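Local coordinates for trans-2-enoyl-CoA reductase (Treponema denticola ATCC 35405, PDB 4GGO), which catalyses the NADH-dependent reduction of the carbon-carbon double bond of trans-2-enoyl-CoA thioesters such as crotonyl-CoA, a step of bacterial fatty acid synthesis, at residues F273-K278 and N336-D341. Numbering follows the deposited sequence.
Sequences FVSVNK and NRIRID
Asn336 meets Phe273 through its backbone carbonyl: O lies at the ring edge, near the ring plane, 3.8 Å from CD1, and a water links the same oxygen to Val274 N. Arg337 sets CB beside Val274 O, while its guanidinium forms salt bridges with Glu257 and Asp333. Ile338 pairs in parallel register with Ser275: its N donates to Val274 O (3.0 Å), and its O receives the straighter bond from Val276 N (2.8 Å, 161° at the hydrogen). With CG1 beside the backbone N (chi1 -64°), Ile338 brings CD1 to 3.9 Å from Phe273 CB. Arg339 folds back at chi2 and chi3, laying CD 3.6 Å from Val276 CG2; its guanidinium then grips Asp341 side-on, NE to OD1 (2.9 Å) and NH2 to OD2, while Asp333 takes the remaining nitrogen, NH1. Ile340 N adds a third bond, to Val276 O, at 3.0 Å. Asp341 packs CB 3.4 Å from Asn277 O, and its carboxylate also borders Val276 CG1. Strand 338-339 is an outermost strand of the seven-stranded parallel Rossmann-type sheet, next to strand 270-276, whose other neighbour is 227-233; helix 311-323 covers Ser275 and Ile338, and helix 248-266 packs against Val274 and Arg337.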
loop_
_atom_site.group_PDB
_atom_site.type_symbol
_atom_site.label_atom_id
_atom_site.label_comp_id
_atom_site.label_asym_id
_atom_site.label_seq_id
_atom_site.Cartn_x
_atom_site.Cartn_y
_atom_site.Cartn_z
ATOM N N PHE A 273 -4.829 3.777 14.681
ATOM C CA PHE A 273 -5.009 4.931 13.808
ATOM C C PHE A 273 -5.322 4.502 12.386
ATOM O O PHE A 273 -4.869 3.456 11.927
ATOM C CB PHE A 273 -3.739 5.786 13.764
ATOM C CG PHE A 273 -3.248 6.234 15.108
ATOM C CD1 PHE A 273 -3.721 7.404 15.678
ATOM C CD2 PHE A 273 -2.289 5.502 15.788
ATOM C CE1 PHE A 273 -3.261 7.826 16.912
ATOM C CE2 PHE A 273 -1.825 5.917 17.021
ATOM C CZ PHE A 273 -2.311 7.081 17.583
ATOM N N VAL A 274 -6.098 5.322 11.688
ATOM C CA VAL A 274 -6.142 5.241 10.239
ATOM C C VAL A 274 -5.063 6.178 9.725
ATOM O O VAL A 274 -5.008 7.343 10.118
ATOM C CB VAL A 274 -7.505 5.671 9.670
ATOM C CG1 VAL A 274 -7.424 5.816 8.156
ATOM C CG2 VAL A 274 -8.584 4.669 10.054
ATOM N N SER A 275 -4.183 5.664 8.876
ATOM C CA SER A 275 -3.144 6.491 8.281
ATOM C C SER A 275 -3.513 6.814 6.841
ATOM O O SER A 275 -3.568 5.924 5.990
ATOM C CB SER A 275 -1.788 5.784 8.332
ATOM O OG SER A 275 -0.768 6.610 7.794
ATOM N N VAL A 276 -3.783 8.086 6.576
ATOM C CA VAL A 276 -4.125 8.521 5.231
ATOM C C VAL A 276 -2.847 8.829 4.464
ATOM O O VAL A 276 -2.125 9.770 4.793
ATOM C CB VAL A 276 -5.033 9.762 5.243
ATOM C CG1 VAL A 276 -5.590 10.018 3.850
ATOM C CG2 VAL A 276 -6.165 9.576 6.240
ATOM N N ASN A 277 -2.570 8.021 3.447
ATOM C CA ASN A 277 -1.353 8.169 2.661
ATOM C C ASN A 277 -1.599 8.925 1.360
ATOM O O ASN A 277 -2.739 9.253 1.028
ATOM C CB ASN A 277 -0.739 6.799 2.371
ATOM C CG ASN A 277 -0.346 6.055 3.638
ATOM O OD1 ASN A 277 -0.627 6.504 4.751
ATOM N ND2 ASN A 277 0.302 4.908 3.471
ATOM N N LYS A 278 -0.525 9.201 0.625
ATOM C CA LYS A 278 -0.636 9.936 -0.630
ATOM C C LYS A 278 -1.137 9.038 -1.756
ATOM O O LYS A 278 -1.169 7.814 -1.622
ATOM C CB LYS A 278 0.707 10.558 -1.020
ATOM C CG LYS A 278 1.704 9.576 -1.620
ATOM C CD LYS A 278 3.010 10.267 -1.988
ATOM C CE LYS A 278 2.828 11.247 -3.139
ATOM N NZ LYS A 278 2.547 10.547 -4.424
ATOM N N ASN A 336 -8.480 12.459 14.517
ATOM C CA ASN A 336 -7.566 11.453 15.064
ATOM C C ASN A 336 -6.959 10.514 14.020
ATOM O O ASN A 336 -6.623 9.371 14.324
ATOM C CB ASN A 336 -8.239 10.646 16.181
ATOM C CG ASN A 336 -8.656 11.511 17.354
ATOM O OD1 ASN A 336 -7.823 11.930 18.158
ATOM N ND2 ASN A 336 -9.953 11.779 17.460
ATOM N N ARG A 337 -6.814 11.006 12.795
ATOM C CA ARG A 337 -6.181 10.239 11.731
ATOM C C ARG A 337 -4.763 10.740 11.496
ATOM O O ARG A 337 -4.509 11.945 11.532
ATOM C CB ARG A 337 -6.981 10.362 10.431
ATOM C CG ARG A 337 -8.420 9.882 10.527
ATOM C CD ARG A 337 -9.198 10.200 9.255
ATOM N NE ARG A 337 -9.192 11.629 8.957
ATOM C CZ ARG A 337 -10.128 12.249 8.244
ATOM N NH1 ARG A 337 -11.156 11.564 7.759
ATOM N NH2 ARG A 337 -10.041 13.554 8.023
ATOM N N ILE A 338 -3.839 9.816 11.261
ATOM C CA ILE A 338 -2.492 10.186 10.847
ATOM C C ILE A 338 -2.538 10.614 9.384
ATOM O O ILE A 338 -3.122 9.922 8.551
ATOM C CB ILE A 338 -1.502 9.020 11.019
ATOM C CG1 ILE A 338 -1.370 8.645 12.497
ATOM C CG2 ILE A 338 -0.142 9.381 10.442
ATOM C CD1 ILE A 338 -0.431 7.488 12.756
ATOM N N ARG A 339 -1.933 11.759 9.078
ATOM C CA ARG A 339 -1.962 12.298 7.723
ATOM C C ARG A 339 -0.564 12.450 7.137
ATOM O O ARG A 339 0.192 13.330 7.544
ATOM C CB ARG A 339 -2.667 13.659 7.704
ATOM C CG ARG A 339 -4.071 13.652 8.285
ATOM C CD ARG A 339 -5.014 12.808 7.444
ATOM N NE ARG A 339 -5.219 13.371 6.112
ATOM C CZ ARG A 339 -6.183 14.234 5.806
ATOM N NH1 ARG A 339 -7.034 14.639 6.739
ATOM N NH2 ARG A 339 -6.298 14.693 4.567
ATOM N N ILE A 340 -0.218 11.594 6.181
ATOM C CA ILE A 340 1.014 11.779 5.422
ATOM C C ILE A 340 0.697 12.088 3.964
ATOM O O ILE A 340 1.565 12.017 3.093
ATOM C CB ILE A 340 1.980 10.581 5.538
ATOM C CG1 ILE A 340 1.329 9.302 5.015
ATOM C CG2 ILE A 340 2.443 10.409 6.980
ATOM C CD1 ILE A 340 2.261 8.106 5.017
ATOM N N ASP A 341 -0.563 12.431 3.712
ATOM C CA ASP A 341 -0.969 12.987 2.429
ATOM C C ASP A 341 -0.972 14.507 2.545
ATOM O O ASP A 341 -1.548 15.210 1.712
ATOM C CB ASP A 341 -2.358 12.482 2.036
ATOM C CG ASP A 341 -3.428 12.866 3.042
ATOM O OD1 ASP A 341 -3.087 13.127 4.215
ATOM O OD2 ASP A 341 -4.616 12.903 2.661
HETATM O O HOH W 1 -7.889 7.051 13.142
HETATM O O HOH W 2 -5.185 11.364 0.745
#